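Local coordinates for protein LbaCas13a H328A (C2c2) (Lachnospiraceae bacterium NK4A179, PDB 5WLH) that binds a CRISPR guide RNA and, as an RNA-targeting Cas13a nuclease, cleaves RNA with a preference for adenine, at residues Ser910-Pro915 with Lys972-Thr976; Glu631-Met635 with Leu969-Leu973; Met627-Glu631 with Tyr907-Arg911. All coordinates share one frame; numbering follows the deposited sequence.

How the interactions relate
Along the chain, helix 621-632 comes first and supplies one side of two contacts. Interaction 3 closes a loop of 275 residues by bringing M627-E631 to Y907-R911 on helix 901-911. Interaction 1 starts where that loop ends and closes a shorter one of 56 residues, running on to K972-T976 at the end of helix 960-974. Interaction 2 spans 333 residues from E631-M635 to L969-L973; it overlaps the start of interaction 3 and the end of interaction 1, crossing both loops by a few residues. Each of the three helices thus touches the other two. E631 serves interactions 2 and 3, R911 interactions 1 and 3. Interactions 1 and 2 lie beside the guide RNA, interaction 3 about 11 Å from it at the nearest atom.

Interaction 1 of 3, residues Ser910-Pro915 with Lys972-Thr976; sequences SRFLSP and KLCGT. With nucleotides of chain B.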
loop_
_atom_site.group_PDB
_atom_site.type_symbol
_atom_site.label_atom_id
_atom_site.label_comp_id
_atom_site.label_asym_id
_atom_site.label_seq_id
_atom_site.Cartn_x
_atom_site.Cartn_y
_atom_site.Cartn_z
ATOM N N SER A 910 -4.892 15.100 -14.498
ATOM C CA SER A 910 -5.870 15.113 -13.408
ATOM C C SER A 910 -7.257 15.460 -13.926
ATOM O O SER A 910 -8.260 14.953 -13.408
ATOM C CB SER A 910 -5.458 16.097 -12.314
ATOM O OG SER A 910 -5.517 17.439 -12.768
ATOM N N ARG A 911 -7.323 16.282 -14.972
ATOM C CA ARG A 911 -8.611 16.750 -15.465
ATOM C C ARG A 911 -9.425 15.622 -16.080
ATOM O O ARG A 911 -10.656 15.695 -16.098
ATOM C CB ARG A 911 -8.396 17.876 -16.484
ATOM C CG ARG A 911 -9.668 18.618 -16.867
ATOM C CD ARG A 911 -10.271 19.375 -15.706
ATOM N NE ARG A 911 -11.445 20.124 -16.157
ATOM C CZ ARG A 911 -12.689 19.642 -16.178
ATOM N NH1 ARG A 911 -12.957 18.410 -15.752
ATOM N NH2 ARG A 911 -13.674 20.405 -16.623
ATOM N N PHE A 912 -8.763 14.584 -16.599
ATOM C CA PHE A 912 -9.452 13.464 -17.225
ATOM C C PHE A 912 -9.766 12.340 -16.246
ATOM O O PHE A 912 -10.128 11.244 -16.678
ATOM C CB PHE A 912 -8.627 12.934 -18.398
ATOM C CG PHE A 912 -8.951 13.627 -19.682
ATOM C CD1 PHE A 912 -10.043 13.230 -20.433
ATOM C CD2 PHE A 912 -8.221 14.730 -20.087
ATOM C CE1 PHE A 912 -10.375 13.889 -21.586
ATOM C CE2 PHE A 912 -8.546 15.401 -21.253
ATOM C CZ PHE A 912 -9.629 14.982 -22.001
ATOM N N LEU A 913 -9.646 12.590 -14.947
ATOM C CA LEU A 913 -9.986 11.582 -13.951
ATOM C C LEU A 913 -11.435 11.732 -13.509
ATOM O O LEU A 913 -12.063 12.760 -13.720
ATOM C CB LEU A 913 -9.070 11.707 -12.738
ATOM C CG LEU A 913 -7.577 11.545 -12.988
ATOM C CD1 LEU A 913 -6.819 11.801 -11.687
ATOM C CD2 LEU A 913 -7.302 10.129 -13.543
ATOM N N SER A 914 -11.968 10.680 -12.885
ATOM C CA SER A 914 -13.210 10.857 -12.149
ATOM C C SER A 914 -12.957 11.806 -10.978
ATOM O O SER A 914 -11.811 11.975 -10.549
ATOM C CB SER A 914 -13.724 9.515 -11.626
ATOM O OG SER A 914 -12.900 9.091 -10.563
ATOM N N PRO A 915 -14.013 12.442 -10.455
ATOM C CA PRO A 915 -13.828 13.302 -9.270
ATOM C C PRO A 915 -13.188 12.567 -8.113
ATOM O O PRO A 915 -12.333 13.128 -7.424
ATOM C CB PRO A 915 -15.254 13.745 -8.914
ATOM C CG PRO A 915 -16.049 13.563 -10.160
ATOM C CD PRO A 915 -15.400 12.463 -10.954
ATOM N N LYS A 972 -12.703 19.834 -8.581
ATOM C CA LYS A 972 -13.944 20.600 -8.573
ATOM C C LYS A 972 -14.654 20.507 -9.916
ATOM O O LYS A 972 -15.866 20.256 -9.978
ATOM C CB LYS A 972 -13.634 22.057 -8.213
ATOM C CG LYS A 972 -13.288 22.245 -6.728
ATOM C CD LYS A 972 -12.392 23.435 -6.498
ATOM C CE LYS A 972 -12.298 23.810 -5.017
ATOM N NZ LYS A 972 -11.189 24.805 -4.763
ATOM N N LEU A 973 -13.905 20.667 -11.011
ATOM C CA LEU A 973 -14.532 20.694 -12.326
ATOM C C LEU A 973 -14.912 19.298 -12.828
ATOM O O LEU A 973 -15.895 19.160 -13.564
ATOM C CB LEU A 973 -13.609 21.405 -13.316
ATOM C CG LEU A 973 -13.399 22.914 -13.061
ATOM C CD1 LEU A 973 -12.674 23.573 -14.205
ATOM C CD2 LEU A 973 -14.749 23.620 -12.845
ATOM N N CYS A 974 -14.171 18.252 -12.448
ATOM C CA CYS A 974 -14.578 16.901 -12.835
ATOM C C CYS A 974 -15.946 16.557 -12.274
ATOM O O CYS A 974 -16.707 15.814 -12.903
ATOM C CB CYS A 974 -13.545 15.875 -12.368
ATOM S SG CYS A 974 -11.996 16.036 -13.306
ATOM N N GLY A 975 -16.275 17.089 -11.107
ATOM C CA GLY A 975 -17.564 16.842 -10.498
ATOM C C GLY A 975 -18.633 17.846 -10.870
ATOM O O GLY A 975 -19.736 17.794 -10.309
ATOM N N THR A 976 -18.345 18.759 -11.795
ATOM C CA THR A 976 -19.312 19.782 -12.198
ATOM C C THR A 976 -19.901 19.390 -13.546
ATOM O O THR A 976 -19.357 19.696 -14.611
ATOM C CB THR A 976 -18.678 21.161 -12.238
ATOM O OG1 THR A 976 -18.101 21.433 -10.959
ATOM C CG2 THR A 976 -19.746 22.203 -12.535
ATOM P P A B 36 -18.229 17.916 -2.796
ATOM O OP1 A B 36 -18.972 19.085 -3.318
ATOM O OP2 A B 36 -17.498 17.998 -1.514
ATOM O "O5'" A B 36 -19.198 16.672 -2.680
ATOM C "C5'" A B 36 -20.290 16.698 -1.778
ATOM C "C4'" A B 36 -21.542 16.190 -2.441
ATOM O "O4'" A B 36 -21.890 17.040 -3.567
ATOM C "C3'" A B 36 -21.459 14.787 -3.002
ATOM O "O3'" A B 36 -22.800 14.298 -2.994
ATOM C "C2'" A B 36 -21.013 15.049 -4.443
ATOM O "O2'" A B 36 -21.241 13.988 -5.339
ATOM C "C1'" A B 36 -21.852 16.281 -4.771
ATOM N N9 A B 36 -21.332 17.180 -5.795
ATOM C C8 A B 36 -20.045 17.603 -6.027
ATOM N N7 A B 36 -19.962 18.492 -6.989
ATOM C C5 A B 36 -21.282 18.687 -7.390
ATOM C C6 A B 36 -21.876 19.510 -8.368
ATOM N N6 A B 36 -21.179 20.328 -9.164
ATOM N N1 A B 36 -23.223 19.458 -8.504
ATOM C C2 A B 36 -23.922 18.642 -7.710
ATOM N N3 A B 36 -23.475 17.830 -6.755
ATOM C C4 A B 36 -22.133 17.900 -6.648
ATOM P P U B 35 -13.518 17.591 -0.704
ATOM O OP1 U B 35 -12.041 17.509 -0.729
ATOM O OP2 U B 35 -14.049 18.963 -0.515
ATOM O "O5'" U B 35 -14.147 16.972 -2.017
ATOM C "C5'" U B 35 -14.183 17.693 -3.229
ATOM C "C4'" U B 35 -14.937 16.897 -4.253
ATOM O "O4'" U B 35 -14.243 15.655 -4.509
ATOM C "C3'" U B 35 -16.319 16.458 -3.811
ATOM O "O3'" U B 35 -17.256 17.495 -3.991
ATOM C "C2'" U B 35 -16.582 15.236 -4.679
ATOM O "O2'" U B 35 -17.060 15.620 -5.955
ATOM C "C1'" U B 35 -15.169 14.643 -4.827
ATOM N N1 U B 35 -14.964 13.509 -3.900
ATOM C C2 U B 35 -15.436 12.290 -4.333
ATOM O O2 U B 35 -15.958 12.129 -5.420
ATOM N N3 U B 35 -15.254 11.262 -3.456
ATOM C C4 U B 35 -14.685 11.332 -2.203
ATOM O O4 U B 35 -14.623 10.300 -1.535
ATOM C C5 U B 35 -14.229 12.630 -1.817
ATOM C C6 U B 35 -14.379 13.657 -2.662
HETATM O O HOH W 1 -15.776 18.098 -16.535
HETATM O O HOH W 2 -16.914 20.615 -15.496
#
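C974 and R911 meet where the C-terminal ends of helices 901-911 and 960-974 come together, in a helical part of the protein that probably belongs to HEPN1, one of the two nuclease domains of Cas13a. F912-S914 form the short turn between helix 901-911 and helix 915-941, of which S914 is the N-cap through OG to Q917 N. The closest approaches are made by the sulfur. With SG anti to the carbonyl carbon (chi1 -69°), C974 reaches into the turn, where SG lies 3.1 Å from R911 O. L913 O and, on the arginine side, R911 NH1 also lie close to this sulfur. The guanidinium is packed flat on an aliphatic group: L973 CB sits over its centre, 3.4 Å above the plane. Water 1, in that plane at the edge, accepts from R911 NH1 at 2.9 Å and lies within hydrogen-bonding distance of L973 O, between the arginine and the last turn of the other helix. R911 NE and NH2 face E631, and this two-nitrogen salt bridge helps fix the rotation of the group. The apolar contact is made by the ring of P915, whose CG rests 3.6 Å from G975 CA and 4.1 Å from C974 CB. Y1047 of helix 1039-1047 covers both P915 and C974. Beyond the ring lies the guide RNA: P915 CB skirts the ribose O2' and base O2 of U35 of chain B, and G975, with no side chain, lies close to that same ribose. G975 O, bonded to R1039 NH2, comes within 3.1 Å of N6 of the adenosine nucleotide that follows U35 in chain B. The helix end itself is closed by T976, whose OG1 donates to K972 O at 2.7 Å, arriving from above the carbonyl plane, 35° out of it.

Interaction 2 of 3, residues Glu631-Met635 with Leu969-Leu973; sequences ETERM and LSVKL. With nucleotides of chain B.
M635 and L973 lead a buried, mainly apolar contact between helix 960-974 and the type I beta turn T632-M635 that bends the chain from helix 621-632 into helix 635-645, probably all parts of HEPN1. L969 and L973, one helical turn apart and joined by the backbone bond from L973 N to L969 O, present their branches as a pair. The M635 chain, folded back at chi2 and chi3 (-48° and -69°), lays its sulfur across them: SD is 3.5 Å from L973 CD2, and CG is 3.8 Å from L969 CD1. M635 CE goes on across the aliphatic part of K972, 3.8 Å from its CD, while K972 NZ pairs with D968. T632 CG2 flanks L969 CD1 at 3.9 Å. Replacing M635 by alanine removes CG, SD and CE, which is likely to open a gap over L969 and L973 and leave the K972 chain without its packed methyl. L973 is also flanked by charged side chains. Its CD1 touches the carboxylate of E631, 3.7 Å from OE2, whose oxygens are held by R911. Its CD2 lies under one face of the R634 guanidinium, offset toward the rim. Water 2 sits between the segments, accepting from R634 NH1 at 2.9 Å and lying 2.6 Å from L973 O, to which it can donate.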
loop_
_atom_site.group_PDB
_atom_site.type_symbol
_atom_site.label_atom_id
_atom_site.label_comp_id
_atom_site.label_asym_id
_atom_site.label_seq_id
_atom_site.Cartn_x
_atom_site.Cartn_y
_atom_site.Cartn_z
ATOM N N GLU A 631 -10.743 27.579 -18.052
ATOM C CA GLU A 631 -11.355 26.860 -16.940
ATOM C C GLU A 631 -11.215 27.618 -15.626
ATOM O O GLU A 631 -12.132 27.589 -14.802
ATOM C CB GLU A 631 -10.753 25.456 -16.842
ATOM C CG GLU A 631 -11.109 24.623 -18.048
ATOM C CD GLU A 631 -11.390 23.169 -17.712
ATOM O OE1 GLU A 631 -10.426 22.460 -17.354
ATOM O OE2 GLU A 631 -12.563 22.740 -17.819
ATOM N N THR A 632 -10.083 28.294 -15.399
ATOM C CA THR A 632 -9.956 29.083 -14.174
ATOM C C THR A 632 -11.023 30.166 -14.118
ATOM O O THR A 632 -11.503 30.511 -13.033
ATOM C CB THR A 632 -8.576 29.743 -14.038
ATOM O OG1 THR A 632 -8.404 30.754 -15.045
ATOM C CG2 THR A 632 -7.461 28.740 -14.123
ATOM N N GLU A 633 -11.425 30.686 -15.278
ATOM C CA GLU A 633 -12.400 31.768 -15.291
ATOM C C GLU A 633 -13.761 31.326 -14.771
ATOM O O GLU A 633 -14.559 32.177 -14.365
ATOM C CB GLU A 633 -12.519 32.345 -16.700
ATOM C CG GLU A 633 -11.418 33.353 -17.013
ATOM C CD GLU A 633 -11.220 33.569 -18.501
ATOM O OE1 GLU A 633 -12.036 33.049 -19.294
ATOM O OE2 GLU A 633 -10.255 34.270 -18.873
ATOM N N ARG A 634 -14.049 30.025 -14.743
ATOM C CA ARG A 634 -15.350 29.597 -14.252
ATOM C C ARG A 634 -15.336 29.207 -12.777
ATOM O O ARG A 634 -16.406 28.976 -12.209
ATOM C CB ARG A 634 -15.911 28.450 -15.113
ATOM C CG ARG A 634 -15.124 27.157 -15.158
ATOM C CD ARG A 634 -15.751 26.168 -16.162
ATOM N NE ARG A 634 -17.018 25.635 -15.665
ATOM C CZ ARG A 634 -17.359 24.347 -15.682
ATOM N NH1 ARG A 634 -16.540 23.436 -16.201
ATOM N NH2 ARG A 634 -18.535 23.967 -15.202
ATOM N N MET A 635 -14.169 29.202 -12.126
ATOM C CA MET A 635 -14.057 28.598 -10.797
ATOM C C MET A 635 -14.887 29.331 -9.751
ATOM O O MET A 635 -15.526 28.694 -8.908
ATOM C CB MET A 635 -12.594 28.540 -10.368
ATOM C CG MET A 635 -11.762 27.576 -11.212
ATOM S SD MET A 635 -12.563 25.969 -11.410
ATOM C CE MET A 635 -12.451 25.338 -9.732
ATOM N N LEU A 969 -8.340 22.219 -8.990
ATOM C CA LEU A 969 -9.235 22.717 -10.031
ATOM C C LEU A 969 -9.906 21.556 -10.748
ATOM O O LEU A 969 -11.122 21.573 -10.965
ATOM C CB LEU A 969 -8.465 23.615 -11.010
ATOM C CG LEU A 969 -9.224 24.030 -12.275
ATOM C CD1 LEU A 969 -8.958 25.494 -12.647
ATOM C CD2 LEU A 969 -8.880 23.112 -13.460
ATOM N N SER A 970 -9.144 20.497 -11.047
ATOM C CA SER A 970 -9.723 19.314 -11.670
ATOM C C SER A 970 -10.730 18.623 -10.756
ATOM O O SER A 970 -11.812 18.227 -11.207
ATOM C CB SER A 970 -8.608 18.345 -12.077
ATOM O OG SER A 970 -7.923 18.849 -13.199
ATOM N N VAL A 971 -10.402 18.461 -9.471
ATOM C CA VAL A 971 -11.352 17.825 -8.553
ATOM C C VAL A 971 -12.709 18.506 -8.660
ATOM O O VAL A 971 -13.748 17.860 -8.833
ATOM C CB VAL A 971 -10.831 17.872 -7.104
ATOM C CG1 VAL A 971 -11.917 17.386 -6.123
ATOM C CG2 VAL A 971 -9.574 17.043 -6.946
ATOM N N LYS A 972 -12.703 19.834 -8.581
ATOM C CA LYS A 972 -13.944 20.600 -8.573
ATOM C C LYS A 972 -14.654 20.507 -9.916
ATOM O O LYS A 972 -15.866 20.256 -9.978
ATOM C CB LYS A 972 -13.634 22.057 -8.213
ATOM C CG LYS A 972 -13.288 22.245 -6.728
ATOM C CD LYS A 972 -12.392 23.435 -6.498
ATOM C CE LYS A 972 -12.298 23.810 -5.017
ATOM N NZ LYS A 972 -11.189 24.805 -4.763
ATOM N N LEU A 973 -13.905 20.667 -11.011
ATOM C CA LEU A 973 -14.532 20.694 -12.326
ATOM C C LEU A 973 -14.912 19.298 -12.828
ATOM O O LEU A 973 -15.895 19.160 -13.564
ATOM C CB LEU A 973 -13.609 21.405 -13.316
ATOM C CG LEU A 973 -13.399 22.914 -13.061
ATOM C CD1 LEU A 973 -12.674 23.573 -14.205
ATOM C CD2 LEU A 973 -14.749 23.620 -12.845
ATOM P P U B 35 -13.518 17.591 -0.704
ATOM O OP1 U B 35 -12.041 17.509 -0.729
ATOM O OP2 U B 35 -14.049 18.963 -0.515
ATOM O "O5'" U B 35 -14.147 16.972 -2.017
ATOM C "C5'" U B 35 -14.183 17.693 -3.229
ATOM C "C4'" U B 35 -14.937 16.897 -4.253
ATOM O "O4'" U B 35 -14.243 15.655 -4.509
ATOM C "C3'" U B 35 -16.319 16.458 -3.811
ATOM O "O3'" U B 35 -17.256 17.495 -3.991
ATOM C "C2'" U B 35 -16.582 15.236 -4.679
ATOM O "O2'" U B 35 -17.060 15.620 -5.955
ATOM C "C1'" U B 35 -15.169 14.643 -4.827
ATOM N N1 U B 35 -14.964 13.509 -3.900
ATOM C C2 U B 35 -15.436 12.290 -4.333
ATOM O O2 U B 35 -15.958 12.129 -5.420
ATOM N N3 U B 35 -15.254 11.262 -3.456
ATOM C C4 U B 35 -14.685 11.332 -2.203
ATOM O O4 U B 35 -14.623 10.300 -1.535
ATOM C C5 U B 35 -14.229 12.630 -1.817
ATOM C C6 U B 35 -14.379 13.657 -2.662
HETATM O O HOH W 2 -16.914 20.615 -15.496
#

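Interaction 3 of 3, residues Met627-Glu631 with Tyr907-Arg911; sequences MFEHE and YIVSR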
loop_
_atom_site.group_PDB
_atom_site.type_symbol
_atom_site.label_atom_id
_atom_site.label_comp_id
_atom_site.label_asym_id
_atom_site.label_seq_id
_atom_site.Cartn_x
_atom_site.Cartn_y
_atom_site.Cartn_z
ATOM N N MET A 627 -6.826 26.778 -22.617
ATOM C CA MET A 627 -7.922 26.006 -22.042
ATOM C C MET A 627 -7.879 26.045 -20.524
ATOM O O MET A 627 -8.925 26.163 -19.870
ATOM C CB MET A 627 -7.877 24.569 -22.542
ATOM C CG MET A 627 -8.359 24.405 -23.965
ATOM S SD MET A 627 -8.327 22.691 -24.503
ATOM C CE MET A 627 -9.854 22.041 -23.806
ATOM N N PHE A 628 -6.680 25.965 -19.941
ATOM C CA PHE A 628 -6.574 26.102 -18.494
ATOM C C PHE A 628 -7.087 27.459 -18.037
ATOM O O PHE A 628 -7.875 27.548 -17.089
ATOM C CB PHE A 628 -5.136 25.916 -18.022
ATOM C CG PHE A 628 -4.987 26.061 -16.534
ATOM C CD1 PHE A 628 -5.395 25.039 -15.685
ATOM C CD2 PHE A 628 -4.481 27.222 -15.978
ATOM C CE1 PHE A 628 -5.274 25.176 -14.315
ATOM C CE2 PHE A 628 -4.357 27.364 -14.614
ATOM C CZ PHE A 628 -4.766 26.335 -13.776
ATOM N N GLU A 629 -6.633 28.538 -18.683
ATOM C CA GLU A 629 -7.115 29.851 -18.270
ATOM C C GLU A 629 -8.628 29.936 -18.411
ATOM O O GLU A 629 -9.307 30.492 -17.547
ATOM C CB GLU A 629 -6.436 30.962 -19.072
ATOM C CG GLU A 629 -6.972 32.344 -18.714
ATOM C CD GLU A 629 -6.149 33.459 -19.309
ATOM O OE1 GLU A 629 -5.610 33.254 -20.415
ATOM O OE2 GLU A 629 -6.054 34.539 -18.678
ATOM N N HIS A 630 -9.171 29.375 -19.492
ATOM C CA HIS A 630 -10.616 29.386 -19.682
ATOM C C HIS A 630 -11.314 28.686 -18.529
ATOM O O HIS A 630 -12.347 29.154 -18.042
ATOM C CB HIS A 630 -10.963 28.729 -21.017
ATOM C CG HIS A 630 -12.399 28.881 -21.419
ATOM N ND1 HIS A 630 -13.355 27.929 -21.135
ATOM C CD2 HIS A 630 -13.038 29.866 -22.095
ATOM C CE1 HIS A 630 -14.523 28.324 -21.611
ATOM N NE2 HIS A 630 -14.358 29.498 -22.198
ATOM N N GLU A 631 -10.743 27.579 -18.052
ATOM C CA GLU A 631 -11.355 26.860 -16.940
ATOM C C GLU A 631 -11.215 27.618 -15.626
ATOM O O GLU A 631 -12.132 27.589 -14.802
ATOM C CB GLU A 631 -10.753 25.456 -16.842
ATOM C CG GLU A 631 -11.109 24.623 -18.048
ATOM C CD GLU A 631 -11.390 23.169 -17.712
ATOM O OE1 GLU A 631 -10.426 22.460 -17.354
ATOM O OE2 GLU A 631 -12.563 22.740 -17.819
ATOM N N TYR A 907 -2.296 19.207 -15.198
ATOM C CA TYR A 907 -3.627 19.664 -15.550
ATOM C C TYR A 907 -4.388 18.619 -16.347
ATOM O O TYR A 907 -5.459 18.165 -15.928
ATOM C CB TYR A 907 -3.513 20.964 -16.340
ATOM C CG TYR A 907 -4.815 21.441 -16.921
ATOM C CD1 TYR A 907 -5.989 21.436 -16.168
ATOM C CD2 TYR A 907 -4.861 21.944 -18.220
ATOM C CE1 TYR A 907 -7.186 21.891 -16.716
ATOM C CE2 TYR A 907 -6.037 22.402 -18.768
ATOM C CZ TYR A 907 -7.198 22.389 -18.014
ATOM O OH TYR A 907 -8.373 22.857 -18.570
ATOM N N ILE A 908 -3.868 18.247 -17.520
ATOM C CA ILE A 908 -4.626 17.357 -18.395
ATOM C C ILE A 908 -4.810 15.985 -17.752
ATOM O O ILE A 908 -5.892 15.400 -17.827
ATOM C CB ILE A 908 -3.955 17.258 -19.775
ATOM C CG1 ILE A 908 -4.009 18.627 -20.468
ATOM C CG2 ILE A 908 -4.629 16.186 -20.641
ATOM C CD1 ILE A 908 -5.465 19.143 -20.674
ATOM N N VAL A 909 -3.767 15.442 -17.116
ATOM C CA VAL A 909 -3.916 14.114 -16.521
ATOM C C VAL A 909 -4.978 14.138 -15.424
ATOM O O VAL A 909 -5.898 13.314 -15.423
ATOM C CB VAL A 909 -2.565 13.581 -16.009
ATOM C CG1 VAL A 909 -2.772 12.332 -15.138
ATOM C CG2 VAL A 909 -1.693 13.217 -17.188
ATOM N N SER A 910 -4.892 15.100 -14.498
ATOM C CA SER A 910 -5.870 15.113 -13.408
ATOM C C SER A 910 -7.257 15.460 -13.926
ATOM O O SER A 910 -8.260 14.953 -13.408
ATOM C CB SER A 910 -5.458 16.097 -12.314
ATOM O OG SER A 910 -5.517 17.439 -12.768
ATOM N N ARG A 911 -7.323 16.282 -14.972
ATOM C CA ARG A 911 -8.611 16.750 -15.465
ATOM C C ARG A 911 -9.425 15.622 -16.080
ATOM O O ARG A 911 -10.656 15.695 -16.098
ATOM C CB ARG A 911 -8.396 17.876 -16.484
ATOM C CG ARG A 911 -9.668 18.618 -16.867
ATOM C CD ARG A 911 -10.271 19.375 -15.706
ATOM N NE ARG A 911 -11.445 20.124 -16.157
ATOM C CZ ARG A 911 -12.689 19.642 -16.178
ATOM N NH1 ARG A 911 -12.957 18.410 -15.752
ATOM N NH2 ARG A 911 -13.674 20.405 -16.623
#
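E631 reaches from helix 621-632 to Y907 and R911, one turn apart on helix 901-911, across an interface probably made of two halves of HEPN1 that are far apart in sequence. Its CB lies 3.9 Å from Y907 OH, and CG closes in to 3.3 Å from the same hydroxyl. A bend at chi2 then turns the carboxylate edge-on to the arginine, the two flat groups only 6° apart. OE1 accepts from R911 NE at 2.8 Å, and OE2 from R911 NH2 at 2.8 Å, both on their syn sides: a side-on, two-nitrogen salt bridge. Y907 OH also points its bond at OE1, but the modelled 2.4 Å is too short to be taken literally. The tyrosine is steadied by F628, which turns its edge to the tyrosine face in a T-shaped pair, planes at 79° and centroids 5.0 Å apart; F628 CB adds a CH-pi contact over the same face. The two arginine nitrogens thus grip the carboxylate, one on each oxygen. This pairing is likely to favour the ionised glutamate, its charge balanced by the arginine in a buried setting.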